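Phosphatidylserine synthase (Haemophilus influenzae, PDB 3HSI) belongs to the phospholipase D superfamily of enzymes, a phosphatidylserine synthase by name, built around two mixed beta sheets with helices packed on them. Local coordinates at residues L24-I29 and L405-K410; I43-N48 and T151-G156; D71-V76 and L83-L88; N257-V262 and T378-N383; D265-V270 and L274-P279. All coordinates share one frame; numbering follows the deposited sequence.

The contacts spread across both sheets of the chain. Interactions 2 and 3 belong to the sheet holding strands 52-56, 84-90 and 151-155; their centres lie about 12 Å apart and are tied by the salt bridge of Arg47 with Glu72. Interactions 4 and 5 share helix 258-268 beside the other sheet, with centres about 11 Å apart, and meet where Thr278 OG1 probably hydrogen-bonds with Asn381 O. Interaction 1 brackets the rest in sequence: its loop passes from one sheet to the other, and helix 405-415 follows them all. Within it 3 lies inside 2, and 5 inside 4. Tyr154 touching Thr378 and Gly379 brings interactions 2 and 4 together, joining the molecule's two halves.

Interaction 1: residues L24-I29 and L405-K410; sequences LQAEQI and LAQVEK
Ala26 and Gln407 mark the closest approach of the two backbones, with CA atoms 9.1 Å apart, so a short 3-10 turn faces the first turn of helix 405-415 across a gap that the long side chain of Gln407 spans. Glutamine suits that task. Its CG stands anti to the carbonyl carbon (chi1 -68°) and the chain runs extended beyond it, carrying the amide clear of the helix. There NE2 donates to Ile29 O at 3.1 Å, a weak bond because the N-H...O angle is just 124°. The same nitrogen lies 3.9 Å from Ala26 O, while the amide oxygen OE1 sits 4.3 Å from the methyl CB of Ala26, a residue small enough to let the amide settle beside the turn. The loop 24-29 carries the chain from strand 22-23 of one mixed sheet to strand 29-31 of the other, and helix 405-415 follows strand 391-398 of the first, so the glutamine reaches across from one half of the fold to the start of a strand in the other. The turn holds its own shape: Ile29 N bonds to Ala26 O, and Gln28 reaches across the turn with its side chain, OE1 accepting from Gln25 N at 2.7 Å. Ile29, branched and apolar, buries its side chain against Leu244, Leu404 and Ile178.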
# COMPACT_ATOMS: atom_id res chain seq x y z
N LEU C 24 -34.70 -7.63 15.19
CA LEU C 24 -35.22 -7.35 13.86
C LEU C 24 -36.35 -8.31 13.55
O LEU C 24 -36.14 -9.52 13.56
CB LEU C 24 -34.08 -7.64 12.89
CG LEU C 24 -33.62 -6.76 11.75
CD1 LEU C 24 -32.54 -7.57 11.06
CD2 LEU C 24 -34.74 -6.51 10.79
N GLN C 25 -37.57 -7.84 13.28
CA GLN C 25 -38.61 -8.78 12.86
C GLN C 25 -38.36 -9.29 11.45
O GLN C 25 -37.75 -8.58 10.63
CB GLN C 25 -39.99 -8.21 13.07
CG GLN C 25 -40.11 -7.61 14.45
CD GLN C 25 -41.42 -7.88 15.06
OE1 GLN C 25 -42.46 -7.56 14.47
NE2 GLN C 25 -41.42 -8.48 16.26
N ALA C 26 -38.76 -10.52 11.18
CA ALA C 26 -38.52 -11.16 9.88
C ALA C 26 -39.25 -10.41 8.76
O ALA C 26 -38.75 -10.30 7.62
CB ALA C 26 -38.96 -12.65 9.91
N GLU C 27 -40.43 -9.90 9.10
CA GLU C 27 -41.23 -9.10 8.22
C GLU C 27 -40.55 -7.78 7.87
O GLU C 27 -40.91 -7.15 6.88
CB GLU C 27 -42.55 -8.79 8.90
CG GLU C 27 -42.36 -7.70 9.93
CD GLU C 27 -43.61 -7.34 10.68
OE1 GLU C 27 -44.73 -7.72 10.24
OE2 GLU C 27 -43.46 -6.66 11.73
N GLN C 28 -39.59 -7.34 8.67
CA GLN C 28 -38.95 -6.05 8.41
C GLN C 28 -37.85 -6.18 7.37
O GLN C 28 -37.30 -5.18 6.97
CB GLN C 28 -38.35 -5.44 9.68
CG GLN C 28 -39.35 -5.02 10.75
CD GLN C 28 -38.65 -4.55 12.04
OE1 GLN C 28 -37.83 -5.27 12.64
NE2 GLN C 28 -38.97 -3.33 12.45
N ILE C 29 -37.53 -7.41 6.95
CA ILE C 29 -36.47 -7.63 5.94
C ILE C 29 -37.02 -8.28 4.69
O ILE C 29 -37.78 -9.24 4.78
CB ILE C 29 -35.31 -8.56 6.46
CG1 ILE C 29 -34.97 -8.24 7.89
CG2 ILE C 29 -34.04 -8.39 5.61
CD1 ILE C 29 -34.98 -9.45 8.79
N LEU C 405 -34.56 -18.54 7.64
CA LEU C 405 -34.02 -19.62 6.81
C LEU C 405 -34.71 -19.71 5.45
O LEU C 405 -34.04 -19.96 4.44
CB LEU C 405 -34.11 -20.97 7.53
CG LEU C 405 -33.42 -22.16 6.84
CD1 LEU C 405 -31.96 -21.89 6.56
CD2 LEU C 405 -33.55 -23.44 7.69
N ALA C 406 -36.03 -19.53 5.41
CA ALA C 406 -36.76 -19.68 4.15
C ALA C 406 -36.40 -18.57 3.16
O ALA C 406 -36.18 -18.83 1.99
CB ALA C 406 -38.31 -19.73 4.39
N GLN C 407 -36.40 -17.33 3.62
CA GLN C 407 -35.96 -16.24 2.78
C GLN C 407 -34.48 -16.37 2.35
O GLN C 407 -34.16 -16.09 1.21
CB GLN C 407 -36.19 -14.90 3.47
CG GLN C 407 -37.65 -14.55 3.63
CD GLN C 407 -37.87 -13.57 4.74
OE1 GLN C 407 -38.23 -13.96 5.85
NE2 GLN C 407 -37.64 -12.28 4.46
N VAL C 408 -33.58 -16.76 3.24
CA VAL C 408 -32.14 -16.93 2.83
C VAL C 408 -32.03 -17.96 1.70
O VAL C 408 -31.33 -17.74 0.70
CB VAL C 408 -31.21 -17.36 4.01
CG1 VAL C 408 -29.84 -17.88 3.53
CG2 VAL C 408 -31.00 -16.22 4.99
N GLU C 409 -32.77 -19.07 1.80
CA GLU C 409 -32.65 -20.13 0.81
C GLU C 409 -33.25 -19.72 -0.53
O GLU C 409 -32.75 -20.09 -1.57
CB GLU C 409 -33.31 -21.43 1.30
CG GLU C 409 -32.78 -22.62 0.53
CD GLU C 409 -33.71 -23.81 0.56
OE1 GLU C 409 -34.95 -23.62 0.41
OE2 GLU C 409 -33.19 -24.93 0.75
N LYS C 410 -34.34 -18.98 -0.49
CA LYS C 410 -34.94 -18.44 -1.70
C LYS C 410 -33.96 -17.53 -2.46
O LYS C 410 -33.80 -17.67 -3.68
CB LYS C 410 -36.21 -17.68 -1.34
CG LYS C 410 -36.78 -16.87 -2.48
CD LYS C 410 -38.05 -16.18 -2.02
CE LYS C 410 -39.09 -16.16 -3.10
NZ LYS C 410 -38.69 -15.21 -4.16

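Interaction 2: residues I43-N48 and T151-G156; sequences IELIRN and TVLYSG
Leu45 sends its two methyls to two different residues of strand 151-155, where helix 35-48 lies over a face of the mixed sheet in this phospholipase D fold; the strand falls in the family's active-site motif region. The more deeply packed part is inward: Leu45 CD1 meets Leu153 CD2 at 4.2 Å, and Leu153 is buried, backed by Phe38 and Ile42 of the same helix. Leucine suits both places because its branched apolar end presents two methyls, which at Leu45 reach two different neighbours. The other part lies nearer solvent. Leu45 CD2 approaches Thr151 CG2 at 4.2 Å, the two side chains crossing at about a right angle, and both residues are partly exposed. Thr151 can serve at such a margin because its methyl, anti to the backbone N, supplies the apolar contact while the hydroxyl occupies another branch (chi1 -56°). At the exposed end of segment 43-48, Asn48 turns back on its own backbone, ND2 donating to Glu44 O at 2.6 Å.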
# COMPACT_ATOMS: atom_id res chain seq x y z
N ILE C 43 -36.51 3.85 -6.79
CA ILE C 43 -37.49 4.83 -7.23
C ILE C 43 -38.67 5.01 -6.27
O ILE C 43 -39.01 6.14 -5.91
CB ILE C 43 -37.97 4.51 -8.65
CG1 ILE C 43 -36.79 4.65 -9.62
CG2 ILE C 43 -39.14 5.46 -9.03
CD1 ILE C 43 -37.12 4.29 -11.08
N GLU C 44 -39.26 3.91 -5.82
CA GLU C 44 -40.41 3.93 -4.92
C GLU C 44 -40.05 4.57 -3.55
O GLU C 44 -40.85 5.34 -2.94
CB GLU C 44 -40.85 2.49 -4.71
CG GLU C 44 -42.21 2.34 -4.14
CD GLU C 44 -42.68 0.89 -4.14
OE1 GLU C 44 -42.00 0.02 -4.73
OE2 GLU C 44 -43.75 0.61 -3.54
N LEU C 45 -38.85 4.25 -3.08
CA LEU C 45 -38.36 4.77 -1.81
C LEU C 45 -38.06 6.28 -1.88
O LEU C 45 -38.37 7.02 -0.92
CB LEU C 45 -37.13 3.98 -1.34
CG LEU C 45 -37.50 2.60 -0.78
CD1 LEU C 45 -36.23 1.86 -0.40
CD2 LEU C 45 -38.51 2.70 0.41
N ILE C 46 -37.51 6.73 -3.01
CA ILE C 46 -37.22 8.16 -3.21
C ILE C 46 -38.54 8.94 -3.24
O ILE C 46 -38.67 9.95 -2.55
CB ILE C 46 -36.39 8.43 -4.49
CG1 ILE C 46 -34.94 7.95 -4.31
CG2 ILE C 46 -36.39 9.93 -4.85
CD1 ILE C 46 -34.16 7.85 -5.63
N ARG C 47 -39.52 8.44 -4.01
CA ARG C 47 -40.82 9.12 -4.16
C ARG C 47 -41.58 9.26 -2.87
O ARG C 47 -42.38 10.17 -2.72
CB ARG C 47 -41.72 8.43 -5.17
CG ARG C 47 -41.23 8.55 -6.59
CD ARG C 47 -41.98 7.68 -7.58
NE ARG C 47 -41.53 8.02 -8.93
CZ ARG C 47 -41.92 7.41 -10.05
NH1 ARG C 47 -42.77 6.39 -10.01
NH2 ARG C 47 -41.45 7.82 -11.22
N ASN C 48 -41.36 8.34 -1.95
CA ASN C 48 -42.12 8.37 -0.71
C ASN C 48 -41.42 9.04 0.46
O ASN C 48 -42.05 9.27 1.49
CB ASN C 48 -42.62 6.98 -0.36
CG ASN C 48 -43.66 6.54 -1.33
OD1 ASN C 48 -44.78 7.07 -1.34
ND2 ASN C 48 -43.30 5.63 -2.22
N THR C 151 -35.99 3.52 6.32
CA THR C 151 -35.75 2.30 5.55
C THR C 151 -34.30 2.21 5.03
O THR C 151 -33.79 3.15 4.40
CB THR C 151 -36.80 2.17 4.42
OG1 THR C 151 -38.10 2.22 5.02
CG2 THR C 151 -36.70 0.86 3.67
N VAL C 152 -33.63 1.09 5.32
CA VAL C 152 -32.32 0.82 4.75
C VAL C 152 -32.42 -0.06 3.49
O VAL C 152 -33.03 -1.14 3.53
CB VAL C 152 -31.35 0.21 5.76
CG1 VAL C 152 -30.03 -0.13 5.09
CG2 VAL C 152 -31.08 1.18 6.91
N LEU C 153 -31.84 0.40 2.39
CA LEU C 153 -31.66 -0.45 1.21
C LEU C 153 -30.16 -0.71 1.09
O LEU C 153 -29.39 0.20 0.81
CB LEU C 153 -32.24 0.22 -0.04
CG LEU C 153 -32.34 -0.60 -1.33
CD1 LEU C 153 -33.18 -1.88 -1.14
CD2 LEU C 153 -32.95 0.23 -2.49
N TYR C 154 -29.75 -1.94 1.33
CA TYR C 154 -28.34 -2.27 1.38
C TYR C 154 -27.95 -3.12 0.17
O TYR C 154 -28.63 -4.10 -0.15
CB TYR C 154 -27.99 -3.00 2.68
CG TYR C 154 -26.50 -3.10 2.95
CD1 TYR C 154 -25.84 -2.15 3.74
CD2 TYR C 154 -25.73 -4.14 2.38
CE1 TYR C 154 -24.46 -2.23 3.96
CE2 TYR C 154 -24.37 -4.22 2.59
CZ TYR C 154 -23.74 -3.26 3.38
OH TYR C 154 -22.38 -3.35 3.58
N SER C 155 -26.86 -2.74 -0.49
CA SER C 155 -26.40 -3.45 -1.67
C SER C 155 -24.97 -3.07 -2.04
O SER C 155 -24.54 -1.93 -1.78
CB SER C 155 -27.27 -3.13 -2.88
OG SER C 155 -26.82 -3.87 -3.99
N GLY C 156 -24.27 -3.99 -2.68
CA GLY C 156 -22.92 -3.68 -3.19
C GLY C 156 -22.95 -2.81 -4.45
O GLY C 156 -21.91 -2.35 -4.91

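Interaction 3: residues D71-V76 and L83-L88; sequences DEIYRV and LDVKVL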
# COMPACT_ATOMS: atom_id res chain seq x y z
N ASP C 71 -33.04 12.57 -11.31
CA ASP C 71 -34.33 13.22 -11.60
C ASP C 71 -35.40 12.97 -10.55
O ASP C 71 -36.15 13.89 -10.22
CB ASP C 71 -34.87 12.76 -12.94
CG ASP C 71 -34.15 13.39 -14.09
OD1 ASP C 71 -33.52 14.45 -13.89
OD2 ASP C 71 -34.20 12.83 -15.20
N GLU C 72 -35.49 11.73 -10.06
CA GLU C 72 -36.40 11.39 -8.97
C GLU C 72 -36.08 12.18 -7.70
O GLU C 72 -37.01 12.67 -7.04
CB GLU C 72 -36.43 9.89 -8.66
CG GLU C 72 -37.00 9.01 -9.78
CD GLU C 72 -38.46 9.23 -10.07
OE1 GLU C 72 -39.21 9.77 -9.22
OE2 GLU C 72 -38.87 8.86 -11.18
N ILE C 73 -34.79 12.33 -7.38
CA ILE C 73 -34.33 13.08 -6.21
C ILE C 73 -34.78 14.53 -6.29
O ILE C 73 -35.35 15.06 -5.34
CB ILE C 73 -32.78 13.09 -6.08
CG1 ILE C 73 -32.24 11.67 -5.90
CG2 ILE C 73 -32.31 14.02 -4.91
CD1 ILE C 73 -32.42 11.10 -4.53
N TYR C 74 -34.50 15.17 -7.43
CA TYR C 74 -34.76 16.60 -7.60
C TYR C 74 -36.26 16.83 -7.54
O TYR C 74 -36.71 17.83 -7.02
CB TYR C 74 -34.18 17.11 -8.93
CG TYR C 74 -32.75 17.57 -8.80
CD1 TYR C 74 -32.46 18.89 -8.41
CD2 TYR C 74 -31.69 16.72 -9.08
CE1 TYR C 74 -31.15 19.33 -8.28
CE2 TYR C 74 -30.37 17.15 -8.94
CZ TYR C 74 -30.11 18.46 -8.55
OH TYR C 74 -28.83 18.90 -8.41
N ARG C 75 -37.03 15.88 -8.07
CA ARG C 75 -38.47 16.00 -8.02
C ARG C 75 -38.98 16.01 -6.57
O ARG C 75 -39.78 16.88 -6.22
CB ARG C 75 -39.12 14.91 -8.88
CG ARG C 75 -40.64 14.86 -8.84
CD ARG C 75 -41.11 13.63 -9.63
NE ARG C 75 -42.48 13.18 -9.36
CZ ARG C 75 -42.89 12.55 -8.25
NH1 ARG C 75 -42.06 12.33 -7.22
NH2 ARG C 75 -44.17 12.17 -8.16
N VAL C 76 -38.51 15.08 -5.73
CA VAL C 76 -39.01 15.04 -4.35
C VAL C 76 -38.50 16.22 -3.55
O VAL C 76 -39.23 16.76 -2.70
CB VAL C 76 -38.72 13.71 -3.58
CG1 VAL C 76 -39.59 12.64 -4.12
CG2 VAL C 76 -37.24 13.32 -3.60
N LEU C 83 -36.21 18.45 2.84
CA LEU C 83 -35.68 17.11 2.75
C LEU C 83 -34.15 17.15 2.92
O LEU C 83 -33.44 17.86 2.22
CB LEU C 83 -36.07 16.47 1.43
CG LEU C 83 -35.88 14.94 1.26
CD1 LEU C 83 -36.90 14.13 2.05
CD2 LEU C 83 -36.01 14.63 -0.22
N ASP C 84 -33.65 16.39 3.87
CA ASP C 84 -32.22 16.30 4.11
C ASP C 84 -31.66 15.24 3.14
O ASP C 84 -31.83 14.06 3.39
CB ASP C 84 -31.99 15.92 5.58
CG ASP C 84 -30.52 15.76 5.95
OD1 ASP C 84 -29.63 16.25 5.19
OD2 ASP C 84 -30.27 15.14 7.00
N VAL C 85 -31.06 15.67 2.02
CA VAL C 85 -30.47 14.73 1.02
C VAL C 85 -28.94 14.82 1.02
O VAL C 85 -28.39 15.89 0.79
CB VAL C 85 -30.97 14.97 -0.44
CG1 VAL C 85 -30.42 13.88 -1.40
CG2 VAL C 85 -32.44 14.98 -0.52
N LYS C 86 -28.26 13.69 1.25
CA LYS C 86 -26.79 13.65 1.21
C LYS C 86 -26.37 12.43 0.44
O LYS C 86 -26.84 11.33 0.73
CB LYS C 86 -26.17 13.63 2.62
CG LYS C 86 -26.62 14.82 3.46
CD LYS C 86 -25.48 15.57 4.12
CE LYS C 86 -25.98 16.87 4.75
NZ LYS C 86 -26.90 16.59 5.89
N VAL C 87 -25.55 12.63 -0.59
CA VAL C 87 -25.05 11.52 -1.40
C VAL C 87 -23.54 11.55 -1.28
O VAL C 87 -22.88 12.53 -1.68
CB VAL C 87 -25.52 11.61 -2.90
CG1 VAL C 87 -24.96 10.47 -3.73
CG2 VAL C 87 -27.09 11.64 -2.98
N LEU C 88 -22.97 10.49 -0.70
CA LEU C 88 -21.50 10.39 -0.58
C LEU C 88 -20.95 9.37 -1.58
O LEU C 88 -21.39 8.23 -1.59
CB LEU C 88 -21.08 10.04 0.86
CG LEU C 88 -21.16 11.10 1.97
CD1 LEU C 88 -22.61 11.59 2.18
CD2 LEU C 88 -20.57 10.60 3.31
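Ile73 and Val76, three residues apart on helix 64-79, pack against Val85 and Leu83, two apart on the strand, in two methyl-to-methyl pairs. In the first, Ile73 CG2 meets Val85 CG1 at 4.0 Å. Both methyls stand anti to their own backbone N, the valine with chi1 -175°, which carries CG1 out from the strand towards the helix. In the second, Val76 CG2 touches Leu83 CD2 at 3.8 Å. With CG1 of Val76 anti to the carbonyl carbon (chi1 -72°), CG2 is left between the backbone N and that carbon, while Leu83 holds CG anti to the backbone N and extends a longer arm from just before the strand. The pairs close a beta-alpha-beta crossover in which strand 52-56, helix 64-79 and strand 84-90 follow one another, the two strands being parallel neighbours. Branched apolar residues suit both surfaces, since each offers a methyl to the buried interface. Ile46 of helix 35-48 packs on Ile73 and Val76. Residues alternating with Leu83 and Val85 serve a different face of the strand: Lys86 curls back, NZ making a salt bridge to the syn lone pair of Asp84 OD1 at 2.8 Å, while Asp84 OD2 is hydrogen-bonded to Tyr54 OH.

Interaction 4: residues N257-V262 and T378-N383; sequences NELNQV and TGNNLN
Asn260 and Asn380 bring their side-chain amides together with the planes 74° apart, placing Asn260 OD1 3.3 Å from Asn380 ND2. That same ND2 has Leu259 CD2 4.0 Å away, so the ND2 end of Asn380 has both a polar and an apolar neighbour on the helix. At its other end, Asn380 OD1 accepts from Leu382 N at 2.6 Å, in the carbonyl plane, forming an Asx turn that fixes how the amide is rotated. Leu259, with CG anti to its backbone N (chi1 -178°), also reaches the hydroxyl of Thr378, CD2 to OG1 4.0 Å. That hydroxyl accepts from Asn380 N at 3.1 Å, an ST turn, and is bonded as well to Asn393 O. On the helix side Asn257 is the N-cap: its OD1 takes Asn260 N at 2.9 Å in a nearly straight bond (178°), although the donor lies above the carbonyl plane. Small asparagine and threonine side chains suit this buried loop because they can bond to nearby backbone groups. Gly379 O and Asn381 OD1 both bind Lys366 NZ, the lysine of the second HKD sequence pattern of the phospholipase D family. The polar network thus probably helps to hold the loop in shape beside that lysine.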
# COMPACT_ATOMS: atom_id res chain seq x y z
N ASN C 257 -9.42 -3.50 12.63
CA ASN C 257 -10.51 -3.51 11.67
C ASN C 257 -11.60 -4.48 12.12
O ASN C 257 -11.47 -5.70 11.95
CB ASN C 257 -9.97 -3.91 10.27
CG ASN C 257 -10.98 -3.74 9.17
OD1 ASN C 257 -12.17 -4.14 9.30
ND2 ASN C 257 -10.51 -3.19 8.03
N GLU C 258 -12.68 -3.93 12.68
CA GLU C 258 -13.73 -4.78 13.22
C GLU C 258 -14.41 -5.69 12.18
O GLU C 258 -14.61 -6.88 12.43
CB GLU C 258 -14.80 -3.97 13.97
CG GLU C 258 -15.81 -4.92 14.63
CD GLU C 258 -16.68 -4.28 15.69
OE1 GLU C 258 -17.37 -3.27 15.37
OE2 GLU C 258 -16.70 -4.82 16.83
N LEU C 259 -14.77 -5.12 11.03
CA LEU C 259 -15.38 -5.89 9.97
C LEU C 259 -14.54 -7.09 9.57
O LEU C 259 -15.03 -8.20 9.55
CB LEU C 259 -15.67 -5.01 8.75
CG LEU C 259 -16.36 -5.73 7.59
CD1 LEU C 259 -17.72 -6.37 7.97
CD2 LEU C 259 -16.50 -4.79 6.38
N ASN C 260 -13.26 -6.85 9.29
CA ASN C 260 -12.39 -7.96 8.97
C ASN C 260 -12.16 -8.97 10.07
O ASN C 260 -12.11 -10.15 9.80
CB ASN C 260 -11.09 -7.45 8.36
CG ASN C 260 -11.35 -6.71 7.06
OD1 ASN C 260 -12.42 -6.88 6.47
ND2 ASN C 260 -10.43 -5.91 6.64
N GLN C 261 -12.06 -8.50 11.31
CA GLN C 261 -11.99 -9.40 12.46
C GLN C 261 -13.25 -10.27 12.53
O GLN C 261 -13.15 -11.46 12.75
CB GLN C 261 -11.81 -8.60 13.78
CG GLN C 261 -10.35 -8.37 14.15
CD GLN C 261 -10.14 -7.12 15.05
OE1 GLN C 261 -11.07 -6.66 15.73
NE2 GLN C 261 -8.93 -6.57 15.01
N VAL C 262 -14.43 -9.67 12.33
CA VAL C 262 -15.67 -10.44 12.28
C VAL C 262 -15.71 -11.49 11.16
O VAL C 262 -16.04 -12.65 11.38
CB VAL C 262 -16.93 -9.52 12.26
CG1 VAL C 262 -18.17 -10.31 11.86
CG2 VAL C 262 -17.12 -8.88 13.65
N THR C 378 -22.53 -7.43 2.95
CA THR C 378 -21.38 -6.61 2.94
C THR C 378 -21.06 -6.15 1.54
O THR C 378 -21.41 -6.82 0.56
CB THR C 378 -20.19 -7.34 3.59
OG1 THR C 378 -19.13 -6.41 3.82
CG2 THR C 378 -19.67 -8.53 2.76
N GLY C 379 -20.43 -4.99 1.44
CA GLY C 379 -19.87 -4.57 0.18
C GLY C 379 -18.44 -5.07 0.04
O GLY C 379 -17.79 -4.80 -0.96
N ASN C 380 -17.97 -5.84 1.02
CA ASN C 380 -16.57 -6.33 1.04
C ASN C 380 -16.34 -7.42 -0.04
O ASN C 380 -17.00 -8.45 -0.06
CB ASN C 380 -16.22 -6.80 2.47
CG ASN C 380 -14.75 -7.14 2.65
OD1 ASN C 380 -14.13 -7.81 1.82
ND2 ASN C 380 -14.19 -6.68 3.75
N ASN C 381 -15.40 -7.16 -0.95
CA ASN C 381 -15.07 -8.08 -2.05
C ASN C 381 -14.24 -9.26 -1.58
O ASN C 381 -13.88 -10.12 -2.39
CB ASN C 381 -14.29 -7.36 -3.16
CG ASN C 381 -15.13 -6.39 -3.96
OD1 ASN C 381 -16.29 -6.67 -4.26
ND2 ASN C 381 -14.56 -5.26 -4.32
N LEU C 382 -13.93 -9.33 -0.29
CA LEU C 382 -13.14 -10.47 0.19
C LEU C 382 -11.83 -10.62 -0.58
O LEU C 382 -11.45 -11.73 -1.03
CB LEU C 382 -13.97 -11.76 0.12
CG LEU C 382 -15.21 -11.70 1.03
CD1 LEU C 382 -16.19 -12.87 0.75
CD2 LEU C 382 -14.76 -11.69 2.48
N ASN C 383 -11.13 -9.50 -0.74
CA ASN C 383 -9.82 -9.47 -1.42
C ASN C 383 -8.78 -8.71 -0.59
O ASN C 383 -9.15 -8.00 0.34
CB ASN C 383 -9.98 -8.90 -2.84
CG ASN C 383 -10.48 -7.45 -2.87
OD1 ASN C 383 -10.76 -6.81 -1.84
ND2 ASN C 383 -10.59 -6.93 -4.07

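Interaction 5: residues D265-V270 and L274-P279; sequences DLFLQV and LVICTP
Phe267 projects from helix 258-268 over the strand that follows, and its path can be traced outward. CB leaves the helix with CG anti to the carbonyl carbon (chi1 -85°), which swings the ring towards Leu274 and Ile276. CG already has Leu274 CD2 at 4.1 Å, and CD1 has the same methyl at 3.9 Å. The methyl lies over one face of the ring, displaced toward the CD1-CE1 side, 3.9 Å from its centroid and 14° off the normal, a CH-pi contact in which the two side chains cross at about a right angle. CE1 is shared, with Leu274 CD2 at 3.9 Å and Ile276 CD1 at 3.7 Å. At the tip, CZ meets Ile276 CD1 at 3.6 Å, an oblique approach. Phenylalanine suits the place because a flat ring can span two successive inward residues of a strand. Val270, beta-branched, rests CG2 on Leu274 CB at 3.9 Å where the chain turns from helix to strand. Ile291 of helix 285-296 packs on Phe267, Leu274 and Ile276. Strands 273-277 and 300-306 are parallel neighbours joined through that helix, so the contact lays helix 258-268 beside a beta-alpha-beta unit, the layered alpha/beta packing expected of a phospholipase D fold.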
# COMPACT_ATOMS: atom_id res chain seq x y z
N ASP C 265 -13.40 -14.30 12.04
CA ASP C 265 -14.00 -15.09 13.10
C ASP C 265 -15.22 -15.91 12.64
O ASP C 265 -15.48 -16.99 13.16
CB ASP C 265 -14.34 -14.21 14.32
CG ASP C 265 -13.08 -13.69 15.04
OD1 ASP C 265 -11.96 -14.25 14.81
OD2 ASP C 265 -13.18 -12.73 15.84
N LEU C 266 -15.98 -15.38 11.69
CA LEU C 266 -17.08 -16.11 11.09
C LEU C 266 -16.55 -17.39 10.43
O LEU C 266 -17.07 -18.47 10.66
CB LEU C 266 -17.88 -15.23 10.12
CG LEU C 266 -18.86 -14.16 10.68
CD1 LEU C 266 -19.40 -13.26 9.55
CD2 LEU C 266 -20.06 -14.83 11.37
N PHE C 267 -15.46 -17.28 9.68
CA PHE C 267 -14.83 -18.42 8.98
C PHE C 267 -14.29 -19.44 9.97
O PHE C 267 -14.34 -20.65 9.72
CB PHE C 267 -13.66 -17.96 8.13
CG PHE C 267 -14.03 -17.46 6.75
CD1 PHE C 267 -13.32 -17.90 5.63
CD2 PHE C 267 -15.04 -16.53 6.57
CE1 PHE C 267 -13.64 -17.43 4.36
CE2 PHE C 267 -15.36 -16.05 5.29
CZ PHE C 267 -14.66 -16.50 4.19
N LEU C 268 -13.74 -18.98 11.09
CA LEU C 268 -13.24 -19.91 12.10
C LEU C 268 -14.34 -20.62 12.84
O LEU C 268 -14.09 -21.66 13.41
CB LEU C 268 -12.38 -19.20 13.13
CG LEU C 268 -11.01 -18.77 12.66
CD1 LEU C 268 -10.49 -17.75 13.62
CD2 LEU C 268 -10.11 -19.98 12.57
N GLN C 269 -15.53 -20.02 12.89
CA GLN C 269 -16.61 -20.55 13.70
C GLN C 269 -17.66 -21.32 12.92
O GLN C 269 -18.74 -21.57 13.44
CB GLN C 269 -17.32 -19.41 14.47
CG GLN C 269 -16.57 -19.04 15.76
CD GLN C 269 -16.64 -20.15 16.78
OE1 GLN C 269 -17.73 -20.54 17.20
NE2 GLN C 269 -15.47 -20.69 17.17
N VAL C 270 -17.36 -21.69 11.68
CA VAL C 270 -18.21 -22.59 10.92
C VAL C 270 -18.30 -23.97 11.58
O VAL C 270 -17.29 -24.60 11.88
CB VAL C 270 -17.68 -22.73 9.48
CG1 VAL C 270 -18.49 -23.78 8.68
CG2 VAL C 270 -17.71 -21.38 8.80
N LEU C 274 -20.07 -23.37 5.08
CA LEU C 274 -19.76 -21.98 4.78
C LEU C 274 -20.13 -21.76 3.35
O LEU C 274 -19.74 -22.53 2.49
CB LEU C 274 -18.26 -21.74 4.93
CG LEU C 274 -17.71 -20.38 4.51
CD1 LEU C 274 -18.38 -19.30 5.36
CD2 LEU C 274 -16.14 -20.36 4.70
N VAL C 275 -20.89 -20.71 3.10
CA VAL C 275 -21.15 -20.30 1.72
C VAL C 275 -20.53 -18.93 1.52
O VAL C 275 -20.66 -18.07 2.36
CB VAL C 275 -22.68 -20.23 1.41
CG1 VAL C 275 -22.93 -19.84 -0.05
CG2 VAL C 275 -23.35 -21.59 1.73
N ILE C 276 -19.89 -18.72 0.38
CA ILE C 276 -19.25 -17.45 0.09
C ILE C 276 -19.60 -17.04 -1.33
O ILE C 276 -19.61 -17.87 -2.24
CB ILE C 276 -17.71 -17.61 0.13
CG1 ILE C 276 -17.23 -18.07 1.51
CG2 ILE C 276 -17.01 -16.32 -0.31
CD1 ILE C 276 -15.74 -18.59 1.48
N CYS C 277 -19.96 -15.77 -1.49
CA CYS C 277 -20.06 -15.15 -2.81
C CYS C 277 -18.96 -14.12 -2.90
O CYS C 277 -18.77 -13.34 -1.97
CB CYS C 277 -21.40 -14.45 -2.98
SG CYS C 277 -22.69 -15.58 -3.55
N THR C 278 -18.25 -14.11 -4.01
CA THR C 278 -17.26 -13.08 -4.25
C THR C 278 -17.26 -12.87 -5.77
O THR C 278 -17.45 -13.85 -6.53
CB THR C 278 -15.83 -13.52 -3.70
OG1 THR C 278 -14.88 -12.48 -3.93
CG2 THR C 278 -15.31 -14.75 -4.39
N PRO C 279 -17.06 -11.61 -6.22
CA PRO C 279 -16.99 -11.34 -7.67
C PRO C 279 -15.82 -12.05 -8.36
O PRO C 279 -16.04 -12.76 -9.36
CB PRO C 279 -16.80 -9.83 -7.74
CG PRO C 279 -17.16 -9.34 -6.36
CD PRO C 279 -16.82 -10.40 -5.43